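Local atomic coordinates of cobalamin biosynthesis protein CobN (Mycobacterium tuberculosis, PDB entry 7C6O), a protein that forms the large, catalytic subunit of cobaltochelatase and probably carries out the insertion of cobalt into the corrin ring during cobalamin biosynthesis. Residues A[853-858]-A[892-897]; A[861-866]-A[898-903]; A[879-884]-A[932-937]. One frame throughout, in Å; residues are numbered along the deposited sequence.

Contact 1. Residues A[853-858]-A[892-897]; sequences RLAWEA and RTAGDD
The methyl group of Ala855 overlaps the turn 893-896, where helix 887-893 hands over to helix 896-905. Its closest partner there is a backbone oxygen: Ala855 CB lies 3.2 Å from Ala894 O, with Gly895 C a little further off. The methyl of Ala894 only grazes it. From the far end of the same turn the carboxylate of Asp896 lies alongside helix 853-874 and spans one turn of it; OD1 touches both Ala855 and Ala858, OD2 Ala858. Asp896 OD1 is 3.3 Å from Ala855 CA, while Asp896 OD2 is 3.4 Å from Ala858 CB. In Asp896 CG stands beside the backbone N and anti to the carbonyl carbon (chi1 -75°), a setting that lays the carboxylate along helix 853-874. Contact across the segments is mostly methyl and CA against oxygen, and the polar needs of Asp896 OD2 are met elsewhere, by a salt bridge to Arg830 and a hydrogen bond from Asn1100.

The turn itself is a helix-to-helix corner. Ala894 leaves the first helix with positive phi, and Gly895, also at positive phi (114°), takes the N-cap position of the next. Thr893 braces the corner from inside: its OG1 accepts from Gly895 N at 3.1 Å, an ST turn, and from Asp896 N at 3.0 Å, an ST motif, the second bond being almost straight (176°). The same hydroxyl is hydrogen-bonded to Ser889 O, one turn back in helix 887-893. Close to the methyl of Ala855, the backbone of Ala894 is also hydrogen-bonded to Ser852, just ahead of helix 853-874.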
loop_
_atom_site.group_PDB
_atom_site.type_symbol
_atom_site.label_atom_id
_atom_site.label_comp_id
_atom_site.label_asym_id
_atom_site.label_seq_id
_atom_site.Cartn_x
_atom_site.Cartn_y
_atom_site.Cartn_z
ATOM N N ARG A 853 -5.706 13.341 13.239
ATOM C CA ARG A 853 -5.651 13.789 14.627
ATOM C C ARG A 853 -5.563 12.605 15.584
ATOM O O ARG A 853 -4.864 12.673 16.603
ATOM C CB ARG A 853 -6.864 14.662 14.946
ATOM C CG ARG A 853 -6.875 15.989 14.201
ATOM C CD ARG A 853 -8.060 16.852 14.608
ATOM N NE ARG A 853 -8.029 18.157 13.951
ATOM C CZ ARG A 853 -7.403 19.223 14.439
ATOM N NH1 ARG A 853 -6.752 19.143 15.592
ATOM N NH2 ARG A 853 -7.428 20.372 13.775
ATOM N N LEU A 854 -6.258 11.506 15.273
ATOM C CA LEU A 854 -6.144 10.313 16.106
ATOM C C LEU A 854 -4.742 9.724 16.027
ATOM O O LEU A 854 -4.197 9.267 17.039
ATOM C CB LEU A 854 -7.183 9.269 15.695
ATOM C CG LEU A 854 -8.635 9.545 16.083
ATOM C CD1 LEU A 854 -9.521 8.381 15.660
ATOM C CD2 LEU A 854 -8.745 9.799 17.579
ATOM N N ALA A 855 -4.145 9.716 14.832
ATOM C CA ALA A 855 -2.780 9.222 14.696
ATOM C C ALA A 855 -1.786 10.129 15.407
ATOM O O ALA A 855 -0.792 9.643 15.959
ATOM C CB ALA A 855 -2.414 9.084 13.217
ATOM N N TRP A 856 -2.037 11.442 15.405
ATOM C CA TRP A 856 -1.190 12.358 16.161
ATOM C C TRP A 856 -1.183 12.002 17.640
ATOM O O TRP A 856 -0.125 12.008 18.279
ATOM C CB TRP A 856 -1.657 13.799 15.951
ATOM C CG TRP A 856 -0.980 14.784 16.858
ATOM C CD1 TRP A 856 -1.566 15.533 17.838
ATOM C CD2 TRP A 856 0.413 15.117 16.876
ATOM N NE1 TRP A 856 -0.623 16.315 18.462
ATOM C CE2 TRP A 856 0.600 16.079 17.890
ATOM C CE3 TRP A 856 1.520 14.695 16.134
ATOM C CZ2 TRP A 856 1.846 16.627 18.178
ATOM C CZ3 TRP A 856 2.758 15.241 16.420
ATOM C CH2 TRP A 856 2.911 16.196 17.434
ATOM N N GLU A 857 -2.357 11.700 18.203
ATOM C CA GLU A 857 -2.424 11.279 19.600
ATOM C C GLU A 857 -1.580 10.036 19.837
ATOM O O GLU A 857 -0.847 9.952 20.829
ATOM C CB GLU A 857 -3.874 11.012 20.006
ATOM C CG GLU A 857 -4.812 12.196 19.872
ATOM C CD GLU A 857 -6.171 11.919 20.483
ATOM O OE1 GLU A 857 -6.250 11.068 21.394
ATOM O OE2 GLU A 857 -7.160 12.547 20.053
ATOM N N ALA A 858 -1.672 9.060 18.932
ATOM C CA ALA A 858 -0.915 7.825 19.096
ATOM C C ALA A 858 0.583 8.068 18.960
ATOM O O ALA A 858 1.376 7.524 19.737
ATOM C CB ALA A 858 -1.382 6.784 18.077
ATOM N N ARG A 892 -2.672 1.528 7.773
ATOM C CA ARG A 892 -3.407 0.842 8.833
ATOM C C ARG A 892 -3.811 1.794 9.953
ATOM O O ARG A 892 -4.856 1.599 10.587
ATOM C CB ARG A 892 -2.565 -0.287 9.431
ATOM C CG ARG A 892 -2.279 -1.486 8.537
ATOM C CD ARG A 892 -1.501 -2.539 9.342
ATOM N NE ARG A 892 -1.107 -3.697 8.549
ATOM C CZ ARG A 892 0.134 -4.163 8.463
ATOM N NH1 ARG A 892 1.119 -3.583 9.138
ATOM N NH2 ARG A 892 0.387 -5.226 7.715
ATOM N N THR A 893 -2.990 2.808 10.229
ATOM C CA THR A 893 -3.150 3.647 11.408
ATOM C C THR A 893 -3.476 5.100 11.099
ATOM O O THR A 893 -3.730 5.865 12.040
ATOM C CB THR A 893 -1.870 3.625 12.256
ATOM O OG1 THR A 893 -0.826 4.298 11.542
ATOM C CG2 THR A 893 -1.435 2.195 12.541
ATOM N N ALA A 894 -3.462 5.499 9.829
ATOM C CA ALA A 894 -3.556 6.894 9.401
ATOM C C ALA A 894 -2.368 7.727 9.879
ATOM O O ALA A 894 -2.474 8.952 9.996
ATOM C CB ALA A 894 -4.879 7.539 9.837
ATOM N N GLY A 895 -1.233 7.084 10.169
ATOM C CA GLY A 895 0.024 7.798 10.299
ATOM C C GLY A 895 0.683 7.848 11.666
ATOM O O GLY A 895 1.328 8.849 11.994
ATOM N N ASP A 896 0.564 6.778 12.459
ATOM C CA ASP A 896 1.167 6.768 13.794
ATOM C C ASP A 896 2.672 7.014 13.732
ATOM O O ASP A 896 3.211 7.813 14.509
ATOM C CB ASP A 896 0.885 5.441 14.498
ATOM C CG ASP A 896 -0.543 5.323 14.988
ATOM O OD1 ASP A 896 -1.370 6.195 14.652
ATOM O OD2 ASP A 896 -0.836 4.349 15.715
ATOM N N ASP A 897 3.370 6.309 12.834
ATOM C CA ASP A 897 4.820 6.473 12.701
ATOM C C ASP A 897 5.186 7.921 12.410
ATOM O O ASP A 897 6.134 8.466 12.987
ATOM C CB ASP A 897 5.361 5.589 11.575
ATOM C CG ASP A 897 5.324 4.111 11.896
ATOM O OD1 ASP A 897 5.091 3.732 13.065
ATOM O OD2 ASP A 897 5.542 3.323 10.948
#

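Contact 2. Residues A[861-866]-A[898-903]; sequences ALADSL and IAEVLA
Glu900 reaches helix 853-874 with CG anti to its backbone N (chi1 -175°) and the chain extended beyond it, while Leu862 turns CG to the side of its own backbone N (chi1 -76°) and Leu866 takes the opposite choice, with CG anti to N. The glutamate runs out from helix 896-905 at about a right angle to both leucine side chains. Glu900 CG sits 3.8 Å from Ala863 N, and Glu900 CD is 3.7 Å from Leu862 CB. The two oxygens part company: OE1 lies against Leu862 CB and CD1, whereas Glu900 OE2 is 3.8 Å from Leu866 CD1.

One turn further along helix 896-905, two small residues meet methyl to methyl, with Ala863 CB 3.8 Å from Ala903 CB. Small side chains here let the helix axes come within 8.4 Å of each other, crossing at -57°, and the backbones are nearest at Ala863 and Glu900. Leu866 also rests on Val881 and Glu900 on Leu883, both of strand 880-885, so the two helices pack together over the same face of the sheet.

All five touching residues are buried, which puts a carboxylate among aliphatic groups. Glu900 OE1 accepts a hydrogen bond from Asn1060 ND2, giving the acid a polar partner beyond the helix pair. The leucines meet the carboxylate by contact alone; between these two segments the contact is van der Waals.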
loop_
_atom_site.group_PDB
_atom_site.type_symbol
_atom_site.label_atom_id
_atom_site.label_comp_id
_atom_site.label_asym_id
_atom_site.label_seq_id
_atom_site.Cartn_x
_atom_site.Cartn_y
_atom_site.Cartn_z
ATOM N N ALA A 861 1.969 9.516 22.071
ATOM C CA ALA A 861 2.072 8.471 23.084
ATOM C C ALA A 861 3.234 7.529 22.791
ATOM O O ALA A 861 3.949 7.114 23.711
ATOM C CB ALA A 861 0.755 7.699 23.179
ATOM N N LEU A 862 3.441 7.181 21.518
ATOM C CA LEU A 862 4.589 6.355 21.152
ATOM C C LEU A 862 5.896 7.059 21.494
ATOM O O LEU A 862 6.804 6.459 22.080
ATOM C CB LEU A 862 4.535 6.007 19.661
ATOM C CG LEU A 862 3.530 4.932 19.238
ATOM C CD1 LEU A 862 3.259 5.001 17.743
ATOM C CD2 LEU A 862 4.036 3.543 19.623
ATOM N N ALA A 863 6.009 8.340 21.133
ATOM C CA ALA A 863 7.205 9.109 21.464
ATOM C C ALA A 863 7.411 9.185 22.972
ATOM O O ALA A 863 8.506 8.906 23.475
ATOM C CB ALA A 863 7.110 10.511 20.862
ATOM N N ASP A 864 6.366 9.565 23.711
ATOM C CA ASP A 864 6.490 9.684 25.163
ATOM C C ASP A 864 6.865 8.352 25.799
ATOM O O ASP A 864 7.687 8.306 26.721
ATOM C CB ASP A 864 5.186 10.206 25.763
ATOM C CG ASP A 864 4.953 11.674 25.472
ATOM O OD1 ASP A 864 5.888 12.345 24.981
ATOM O OD2 ASP A 864 3.831 12.156 25.735
ATOM N N SER A 865 6.272 7.257 25.312
ATOM C CA SER A 865 6.528 5.945 25.896
ATOM C C SER A 865 7.954 5.485 25.616
ATOM O O SER A 865 8.608 4.905 26.491
ATOM C CB SER A 865 5.512 4.936 25.356
ATOM O OG SER A 865 5.690 3.657 25.931
ATOM N N LEU A 866 8.448 5.735 24.402
ATOM C CA LEU A 866 9.824 5.378 24.067
ATOM C C LEU A 866 10.815 6.155 24.925
ATOM O O LEU A 866 11.784 5.588 25.443
ATOM C CB LEU A 866 10.077 5.632 22.578
ATOM C CG LEU A 866 11.468 5.387 21.978
ATOM C CD1 LEU A 866 11.333 5.045 20.503
ATOM C CD2 LEU A 866 12.382 6.595 22.138
ATOM N N ILE A 898 4.465 8.540 11.476
ATOM C CA ILE A 898 4.763 9.912 11.074
ATOM C C ILE A 898 4.609 10.852 12.259
ATOM O O ILE A 898 5.459 11.716 12.507
ATOM C CB ILE A 898 3.854 10.330 9.906
ATOM C CG1 ILE A 898 3.973 9.330 8.752
ATOM C CG2 ILE A 898 4.186 11.747 9.458
ATOM C CD1 ILE A 898 2.751 9.292 7.855
ATOM N N ALA A 899 3.515 10.694 13.009
ATOM C CA ALA A 899 3.282 11.535 14.177
ATOM C C ALA A 899 4.372 11.346 15.224
ATOM O O ALA A 899 4.760 12.303 15.904
ATOM C CB ALA A 899 1.908 11.231 14.769
ATOM N N GLU A 900 4.879 10.119 15.371
ATOM C CA GLU A 900 5.929 9.880 16.354
ATOM C C GLU A 900 7.196 10.647 16.000
ATOM O O GLU A 900 7.834 11.241 16.877
ATOM C CB GLU A 900 6.227 8.383 16.471
ATOM C CG GLU A 900 7.224 8.056 17.577
ATOM C CD GLU A 900 7.561 6.578 17.660
ATOM O OE1 GLU A 900 7.121 5.812 16.780
ATOM O OE2 GLU A 900 8.275 6.183 18.608
ATOM N N VAL A 901 7.575 10.648 14.721
ATOM C CA VAL A 901 8.733 11.425 14.286
ATOM C C VAL A 901 8.529 12.902 14.603
ATOM O O VAL A 901 9.402 13.559 15.181
ATOM C CB VAL A 901 8.995 11.207 12.784
ATOM C CG1 VAL A 901 10.133 12.101 12.313
ATOM C CG2 VAL A 901 9.305 9.743 12.499
ATOM N N LEU A 902 7.367 13.441 14.230
ATOM C CA LEU A 902 7.071 14.844 14.504
ATOM C C LEU A 902 7.090 15.133 16.001
ATOM O O LEU A 902 7.622 16.161 16.435
ATOM C CB LEU A 902 5.717 15.216 13.897
ATOM C CG LEU A 902 5.650 15.185 12.368
ATOM C CD1 LEU A 902 4.243 15.482 11.866
ATOM C CD2 LEU A 902 6.643 16.171 11.775
ATOM N N ALA A 903 6.524 14.230 16.807
ATOM C CA ALA A 903 6.483 14.449 18.251
ATOM C C ALA A 903 7.883 14.461 18.851
ATOM O O ALA A 903 8.182 15.277 19.731
ATOM C CB ALA A 903 5.619 13.380 18.922
#

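Contact 3. Residues A[879-884]-A[932-937]; sequences RSVGLS and PRIDVT
Strands 880-884 and 935-937 run parallel, their axes 4.5 Å apart and 26° askew, with Ser880, Val881 and Gly882 beside Asp935, Val936 and Thr937. Val881 works in both directions: its N gives to Asp935 O at 2.9 Å, and its O takes Thr937 N at the same length. Leu883 N then reaches Thr937 O at 3.0 Å, while the bond from Asp935 N to Arg879 O is weak.

On the face carrying Ser880, Asp935 and Thr937, one water joins the two hydroxyls, 2.6 Å from Ser880 OG and 2.7 Å from Thr937 OG1. Ser880 and Asp935 pack CB to CB. The Asp935 carboxylate is held from outside the pair, by a salt bridge to Arg994 and a hydrogen bond to His977.

The other face is aliphatic. Val881 CG2 meets Ile934 CG2 at 4.0 Å; Ile934 CG1 stands anti to its carbonyl carbon (chi1 -51°), and CG2, anti to the backbone N, is the branch that meets Val881.

These are neighbouring inner strands of a mixed sheet, with 1056-1061 beyond one and 995-997 beyond the other. Helix 896-905 covers the Val881 and Val936 face, through Val901 and Leu904, and helix 973-985 touches Asp935 on the other, as in a three-layer alpha/beta/alpha arrangement.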
loop_
_atom_site.group_PDB
_atom_site.type_symbol
_atom_site.label_atom_id
_atom_site.label_comp_id
_atom_site.label_asym_id
_atom_site.label_seq_id
_atom_site.Cartn_x
_atom_site.Cartn_y
_atom_site.Cartn_z
ATOM N N ARG A 879 20.014 10.545 22.463
ATOM C CA ARG A 879 20.417 11.628 21.571
ATOM C C ARG A 879 19.701 11.542 20.230
ATOM O O ARG A 879 19.400 12.577 19.621
ATOM C CB ARG A 879 21.932 11.604 21.364
ATOM C CG ARG A 879 22.444 10.323 20.726
ATOM C CD ARG A 879 23.961 10.236 20.727
ATOM N NE ARG A 879 24.413 8.904 20.333
ATOM C CZ ARG A 879 24.484 7.868 21.163
ATOM N NH1 ARG A 879 24.131 8.009 22.433
ATOM N NH2 ARG A 879 24.905 6.687 20.726
ATOM N N SER A 880 19.411 10.329 19.766
ATOM C CA SER A 880 18.785 10.128 18.470
ATOM C C SER A 880 18.014 8.818 18.475
ATOM O O SER A 880 18.458 7.825 19.061
ATOM C CB SER A 880 19.823 10.122 17.341
ATOM O OG SER A 880 19.203 9.875 16.091
ATOM N N VAL A 881 16.859 8.827 17.818
ATOM C CA VAL A 881 16.036 7.641 17.622
ATOM C C VAL A 881 16.053 7.298 16.140
ATOM O O VAL A 881 15.839 8.173 15.294
ATOM C CB VAL A 881 14.595 7.865 18.112
ATOM C CG1 VAL A 881 13.714 6.681 17.742
ATOM C CG2 VAL A 881 14.573 8.116 19.617
ATOM N N GLY A 882 16.324 6.033 15.827
ATOM C CA GLY A 882 16.169 5.525 14.476
ATOM C C GLY A 882 14.856 4.773 14.375
ATOM O O GLY A 882 14.565 3.902 15.196
ATOM N N LEU A 883 14.059 5.131 13.369
ATOM C CA LEU A 883 12.727 4.561 13.208
ATOM C C LEU A 883 12.530 4.091 11.776
ATOM O O LEU A 883 12.804 4.836 10.830
ATOM C CB LEU A 883 11.643 5.577 13.578
ATOM C CG LEU A 883 10.195 5.082 13.505
ATOM C CD1 LEU A 883 9.922 4.060 14.606
ATOM C CD2 LEU A 883 9.211 6.247 13.587
ATOM N N SER A 884 12.047 2.860 11.621
ATOM C CA SER A 884 11.678 2.332 10.316
ATOM C C SER A 884 10.189 2.557 10.089
ATOM O O SER A 884 9.369 2.248 10.959
ATOM C CB SER A 884 12.021 0.845 10.215
ATOM O OG SER A 884 13.422 0.645 10.272
ATOM N N PRO A 932 14.264 18.001 25.643
ATOM C CA PRO A 932 14.972 18.368 24.411
ATOM C C PRO A 932 14.270 17.820 23.181
ATOM O O PRO A 932 13.592 16.790 23.226
ATOM C CB PRO A 932 16.354 17.725 24.583
ATOM C CG PRO A 932 16.485 17.453 26.037
ATOM C CD PRO A 932 15.103 17.174 26.528
ATOM N N ARG A 933 14.433 18.535 22.072
ATOM C CA ARG A 933 14.100 17.964 20.776
ATOM C C ARG A 933 15.028 16.789 20.504
ATOM O O ARG A 933 16.254 16.935 20.541
ATOM C CB ARG A 933 14.228 19.016 19.674
ATOM C CG ARG A 933 13.402 20.269 19.904
ATOM C CD ARG A 933 13.363 21.150 18.664
ATOM N NE ARG A 933 12.837 22.477 18.965
ATOM C CZ ARG A 933 11.544 22.772 19.045
ATOM N NH1 ARG A 933 10.632 21.829 18.841
ATOM N NH2 ARG A 933 11.161 24.008 19.332
ATOM N N ILE A 934 14.446 15.621 20.262
ATOM C CA ILE A 934 15.215 14.405 20.029
ATOM C C ILE A 934 15.461 14.268 18.533
ATOM O O ILE A 934 14.537 14.419 17.727
ATOM C CB ILE A 934 14.477 13.173 20.584
ATOM C CG1 ILE A 934 14.059 13.401 22.043
ATOM C CG2 ILE A 934 15.344 11.930 20.456
ATOM C CD1 ILE A 934 15.218 13.561 23.014
ATOM N N ASP A 935 16.707 13.989 18.159
ATOM C CA ASP A 935 17.030 13.758 16.759
ATOM C C ASP A 935 16.391 12.457 16.284
ATOM O O ASP A 935 16.218 11.507 17.053
ATOM C CB ASP A 935 18.546 13.713 16.561
ATOM C CG ASP A 935 18.975 14.160 15.171
ATOM O OD1 ASP A 935 18.104 14.411 14.315
ATOM O OD2 ASP A 935 20.197 14.270 14.938
ATOM N N VAL A 936 16.016 12.423 15.009
ATOM C CA VAL A 936 15.378 11.247 14.426
ATOM C C VAL A 936 16.015 10.954 13.075
ATOM O O VAL A 936 16.117 11.845 12.225
ATOM C CB VAL A 936 13.855 11.425 14.264
ATOM C CG1 VAL A 936 13.240 10.161 13.671
ATOM C CG2 VAL A 936 13.199 11.760 15.591
ATOM N N THR A 937 16.443 9.711 12.880
ATOM C CA THR A 937 16.813 9.190 11.572
ATOM C C THR A 937 15.723 8.230 11.123
ATOM O O THR A 937 15.349 7.320 11.869
ATOM C CB THR A 937 18.170 8.480 11.610
ATOM O OG1 THR A 937 19.204 9.439 11.863
ATOM C CG2 THR A 937 18.449 7.789 10.285
HETATM O O HOH W 1 20.753 9.834 13.994
#

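In the fold
All three contacts are buried; among the residues that touch, only Arg879 of contact 3 is exposed. Contacts 1 and 2 share helices 853-874 and 896-905, contact 1 adding the corner from helix 887-893; Trp856 and Ala899 pack between them. Contact 3 lies about 10 Å from contact 2, centre to centre, in the sheet beneath those helices: Leu866 sits on Val881, and Val901 on Leu883 and Val936. The chemistry follows the place. Contact 3 is bound by backbone hydrogen bonds, whereas contacts 1 and 2 set methyls against backbone and carboxylate oxygens, and methyl on methyl. Asn1060 hydrogen-bonds Asp897 OD1, which lies in segment 892-897 but does not touch 853-858, and Glu900 OE1 of contact 2.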